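Aminotransferase class-III (Ochrobactrum anthropi, PDB 5GHG) probably transfers amino groups between amines and keto acids or ketones as a pyridoxal-phosphate-dependent omega-transaminase, held here in complex with the aminated cofactor PMP. Local coordinates at residues E259-F264 and M285-S290; L289-L294 and L336-I341. The protein carries 1 engineered substitution. One frame throughout, in Å; residues are numbered along the deposited sequence.

Contact 1 (E259-F264 and M285-S290); sequences EVICGF and MSKQLS. With PMP (4'-deoxy-4'-aminopyridoxal-5'-phosphate), chain C.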
# COMPACT_ATOMS: atom_id res chain seq x y z
N GLU B 259 2.46 4.68 15.86
CA GLU B 259 3.65 5.52 15.94
C GLU B 259 4.20 5.88 14.56
O GLU B 259 5.39 6.18 14.44
CB GLU B 259 4.73 4.83 16.76
CG GLU B 259 4.32 4.55 18.19
CD GLU B 259 5.04 5.42 19.18
OE1 GLU B 259 5.67 6.43 18.76
OE2 GLU B 259 4.99 5.08 20.38
N VAL B 260 3.36 5.85 13.53
CA VAL B 260 3.84 6.09 12.18
C VAL B 260 4.52 7.47 12.09
O VAL B 260 5.57 7.61 11.47
CB VAL B 260 2.67 5.94 11.19
CG1 VAL B 260 2.96 6.61 9.84
CG2 VAL B 260 2.37 4.45 10.98
N ILE B 261 3.97 8.47 12.76
CA ILE B 261 4.63 9.77 12.81
C ILE B 261 5.53 9.90 14.04
O ILE B 261 6.64 10.44 13.96
CB ILE B 261 3.61 10.92 12.76
CG1 ILE B 261 3.03 11.05 11.34
CG2 ILE B 261 4.27 12.21 13.21
CD1 ILE B 261 1.85 12.00 11.26
N CYS B 262 5.10 9.45 15.21
CA CYS B 262 5.87 9.73 16.42
C CYS B 262 7.15 8.90 16.51
O CYS B 262 8.04 9.25 17.30
CB CYS B 262 5.00 9.50 17.66
SG CYS B 262 3.55 10.63 17.71
N GLY B 263 7.27 7.83 15.75
CA GLY B 263 8.37 6.90 15.94
C GLY B 263 9.70 7.48 15.50
O GLY B 263 9.79 8.33 14.61
N PHE B 264 10.76 7.01 16.17
CA PHE B 264 12.15 7.29 15.82
C PHE B 264 12.55 8.74 16.06
O PHE B 264 13.24 9.34 15.25
CB PHE B 264 12.44 6.83 14.39
CG PHE B 264 12.07 5.38 14.16
CD1 PHE B 264 12.83 4.37 14.72
CD2 PHE B 264 10.91 5.04 13.48
CE1 PHE B 264 12.46 3.03 14.56
CE2 PHE B 264 10.53 3.72 13.31
CZ PHE B 264 11.30 2.71 13.86
N MET B 285 4.65 1.27 12.89
CA MET B 285 5.72 2.17 12.49
C MET B 285 5.76 2.33 10.97
O MET B 285 5.39 1.43 10.23
CB MET B 285 7.09 1.65 12.94
CG MET B 285 7.26 1.57 14.43
SD MET B 285 8.51 0.32 14.86
CE MET B 285 7.57 -1.20 14.69
N SER B 286 6.22 3.50 10.53
CA SER B 286 6.54 3.72 9.14
C SER B 286 7.38 4.99 9.02
O SER B 286 7.98 5.43 10.01
CB SER B 286 5.27 3.80 8.29
OG SER B 286 5.60 3.92 6.90
N LYS B 287 7.42 5.58 7.83
CA LYS B 287 7.95 6.94 7.67
C LYS B 287 9.39 7.08 8.11
O LYS B 287 10.30 6.74 7.35
CB LYS B 287 7.06 7.94 8.40
CG LYS B 287 5.76 8.25 7.66
CD LYS B 287 4.98 9.33 8.41
CE LYS B 287 3.51 9.31 8.04
NZ LYS B 287 3.16 10.18 6.93
N GLN B 288 9.62 7.57 9.34
CA GLN B 288 11.01 7.76 9.75
C GLN B 288 11.76 6.44 9.89
O GLN B 288 12.98 6.46 10.02
CB GLN B 288 11.11 8.56 11.06
CG GLN B 288 10.51 9.95 10.96
CD GLN B 288 11.06 10.94 11.98
OE1 GLN B 288 11.51 12.03 11.61
NE2 GLN B 288 11.03 10.57 13.26
N LEU B 289 11.05 5.31 9.89
CA LEU B 289 11.71 4.01 9.83
C LEU B 289 12.73 3.95 8.70
O LEU B 289 13.83 3.40 8.86
CB LEU B 289 10.64 2.93 9.64
CG LEU B 289 11.08 1.48 9.46
CD1 LEU B 289 11.84 1.00 10.68
CD2 LEU B 289 9.86 0.59 9.19
N SER B 290 12.40 4.52 7.54
CA SER B 290 13.33 4.58 6.42
C SER B 290 13.60 6.01 5.97
O SER B 290 14.22 6.21 4.90
CB SER B 290 12.80 3.76 5.24
OG SER B 290 11.66 4.41 4.65
N1 PMP C . -0.90 6.27 10.64
C2 PMP C . -0.47 7.56 10.80
C2A PMP C . -0.41 8.13 12.19
C3 PMP C . -0.12 8.36 9.69
O3 PMP C . 0.22 9.67 9.92
C4 PMP C . -0.17 7.80 8.38
C4A PMP C . 0.26 8.56 7.14
N4A PMP C . -0.12 9.95 7.10
C5 PMP C . -0.60 6.45 8.26
C6 PMP C . -0.90 5.70 9.39
C5A PMP C . -0.74 5.77 6.94
O4P PMP C . 0.55 5.56 6.36
P PMP C . 0.68 5.44 4.72
O1P PMP C . -0.32 4.45 4.25
O2P PMP C . 2.11 4.99 4.51
O3P PMP C . 0.39 6.79 4.11
O HOH W 1 7.37 5.07 12.75
O HOH W 2 8.15 7.75 12.16
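V260 and M285 bring their CA atoms to 4.4 Å where the loops following the neighbouring parallel strands 254-258 and 282-285 start out, and the gap then widens toward F264 and Q288. Two waters occupy it: one accepts the N-H of S286 and sits within hydrogen-bonding distance of E259 O; the other accepts the N-H of Q288 and lies close to the carbonyls of V260 and G263. The far end is fastened directly by Q288, whose NE2 donates to G263 O at 2.9 Å; the bond is fairly straight (158°) and lies in the planes of both groups, while OE1 turns to R266. F264 packs alongside L289, its CZ 3.7 Å from CD1, and the sulfur of M285 makes an oblique Met-aromatic contact 5.0 Å from the ring centroid.

At the other end V260, with CG1 anti to its backbone N (chi1 161°), lies over a face of the PMP pyridine ring, CG1 being 3.5 Å from C3. The same methyl presses tightly on CE of K287 (3.3 Å), while I261 CD1 approaches PMP O3. K287 NZ bonds to L57 O and to T324 OG1 of the second subunit. Lying 3.3 Å from N4A of PMP, this amine is placed as expected for the family's Schiff-base lysine, here separated from a cofactor that carries its own amino group.

Contact 2 (L289-L294 and L336-I341); sequences LSSSYL and LENLAI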
# COMPACT_ATOMS: atom_id res chain seq x y z
N LEU B 289 11.05 5.31 9.89
CA LEU B 289 11.71 4.01 9.83
C LEU B 289 12.73 3.95 8.70
O LEU B 289 13.83 3.40 8.86
CB LEU B 289 10.64 2.93 9.64
CG LEU B 289 11.08 1.48 9.46
CD1 LEU B 289 11.84 1.00 10.68
CD2 LEU B 289 9.86 0.59 9.19
N SER B 290 12.40 4.52 7.54
CA SER B 290 13.33 4.58 6.42
C SER B 290 13.60 6.01 5.97
O SER B 290 14.22 6.21 4.90
CB SER B 290 12.80 3.76 5.24
OG SER B 290 11.66 4.41 4.65
N SER B 291 13.14 7.00 6.73
CA SER B 291 13.11 8.40 6.28
C SER B 291 12.40 8.54 4.93
O SER B 291 12.67 9.46 4.16
CB SER B 291 14.53 8.99 6.20
OG SER B 291 15.06 9.13 7.51
N SER B 292 11.50 7.61 4.63
CA SER B 292 10.77 7.56 3.35
C SER B 292 11.69 7.39 2.14
O SER B 292 11.26 7.62 1.01
CB SER B 292 9.89 8.80 3.16
OG SER B 292 8.78 8.75 4.04
N TYR B 293 12.96 7.01 2.33
CA TYR B 293 13.82 6.82 1.16
C TYR B 293 13.35 5.65 0.31
O TYR B 293 13.60 5.62 -0.90
CB TYR B 293 15.27 6.64 1.58
CG TYR B 293 16.03 7.94 1.73
CD1 TYR B 293 15.55 8.97 2.52
CD2 TYR B 293 17.27 8.12 1.11
CE1 TYR B 293 16.26 10.16 2.68
CE2 TYR B 293 17.99 9.30 1.27
CZ TYR B 293 17.49 10.32 2.04
OH TYR B 293 18.20 11.50 2.19
N LEU B 294 12.66 4.69 0.93
CA LEU B 294 11.93 3.64 0.24
C LEU B 294 10.69 3.32 1.07
O LEU B 294 10.72 3.49 2.29
CB LEU B 294 12.76 2.36 0.05
CG LEU B 294 13.88 2.43 -0.98
CD1 LEU B 294 14.60 1.10 -1.10
CD2 LEU B 294 13.29 2.86 -2.34
N LEU B 336 17.41 -0.35 7.80
CA LEU B 336 18.46 -0.69 8.76
C LEU B 336 19.55 0.38 8.78
O LEU B 336 20.01 0.78 9.85
CB LEU B 336 19.08 -2.04 8.41
CG LEU B 336 18.45 -3.27 9.04
CD1 LEU B 336 18.92 -4.51 8.27
CD2 LEU B 336 18.81 -3.35 10.52
N GLU B 337 19.99 0.82 7.60
CA GLU B 337 21.02 1.85 7.55
C GLU B 337 20.48 3.19 8.05
O GLU B 337 21.22 3.97 8.68
CB GLU B 337 21.56 1.99 6.14
CG GLU B 337 22.62 3.06 5.99
CD GLU B 337 23.99 2.59 6.44
OE1 GLU B 337 24.11 1.43 6.85
OE2 GLU B 337 24.95 3.39 6.37
N ASN B 338 19.21 3.48 7.79
CA ASN B 338 18.59 4.70 8.33
C ASN B 338 18.61 4.68 9.87
O ASN B 338 18.96 5.68 10.52
CB ASN B 338 17.18 4.85 7.78
CG ASN B 338 16.46 6.07 8.31
OD1 ASN B 338 16.75 7.20 7.92
ND2 ASN B 338 15.48 5.85 9.20
N LEU B 339 18.27 3.55 10.46
CA LEU B 339 18.27 3.46 11.93
C LEU B 339 19.69 3.60 12.47
O LEU B 339 19.90 4.25 13.51
CB LEU B 339 17.64 2.15 12.38
CG LEU B 339 16.17 2.02 11.99
CD1 LEU B 339 15.61 0.69 12.43
CD2 LEU B 339 15.36 3.17 12.55
N ALA B 340 20.66 3.03 11.77
CA ALA B 340 22.06 3.16 12.17
C ALA B 340 22.52 4.61 12.15
O ALA B 340 23.25 5.05 13.04
CB ALA B 340 22.95 2.30 11.27
N ILE B 341 22.09 5.38 11.14
CA ILE B 341 22.46 6.79 11.06
C ILE B 341 21.86 7.55 12.23
O ILE B 341 22.55 8.32 12.90
CB ILE B 341 22.02 7.40 9.71
CG1 ILE B 341 22.87 6.80 8.57
CG2 ILE B 341 22.18 8.92 9.72
CD1 ILE B 341 22.30 7.09 7.17
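N338, on helix 329-344, reaches the type I' beta turn S290-Y293 with one end of its carboxamide and the residues just before it with the other; the turn is a tight reversal in the loop between strands 282-285 and 297-301. Its CG stands anti to the backbone N (chi1 179°), which carries the amide out from the helix to the turn.

The polar contacts differ in quality. S291 OG donates to N338 OD1 over a short 2.6 Å, coming in tilted from the carbonyl plane by 30°; the same hydroxyl also bonds to V62 N. On the other branch ND2 gives only a weak bond to L289 O at 3.0 Å, and a further weak one to Q288 O. The amide thus spans the end of the 3-10 segment and the first half of the turn.

Apolar contact is lighter. L289 and L339 approach at a slant through their CD1 methyls, 4.2 Å apart. CD2 of L339 also makes a van der Waals approach to the carbonyl oxygen of L289, at 4.0 Å.

Within the turn, S291 and S292 both adopt left-handed backbone conformations, and Y293 N closes it on S290 O at 3.0 Å. The turn also meets the dimer partner: S292 O bonds to H328 NE2 of the second subunit. Across the turn, S290 OG, from its first residue, donates to L294 O just past its end, at 2.7 Å and in the plane of that carbonyl.

Overall arrangement
Followed from the N terminus, the chain leaves strand 254-258, passes helix 272-275 and re-enters the sheet as the parallel neighbouring strand 282-285, so that contact 1 closes a short loop where the chain leaves these two strands of one mixed sheet. Contact 2 starts where contact 1 ends, sharing L289 and S290, and closes a longer excursion through strand 297-301 and an unmodelled region to helix 329-344. The two loops follow one another and neither nest nor cross. Segment 285-294 is therefore the common element, joining the cofactor site to helix 329-344 and the dimer interface. K287 O lies 3.1 Å from S292 N, a probable hydrogen bond, and F264 packs on L339, linking the two contacts directly.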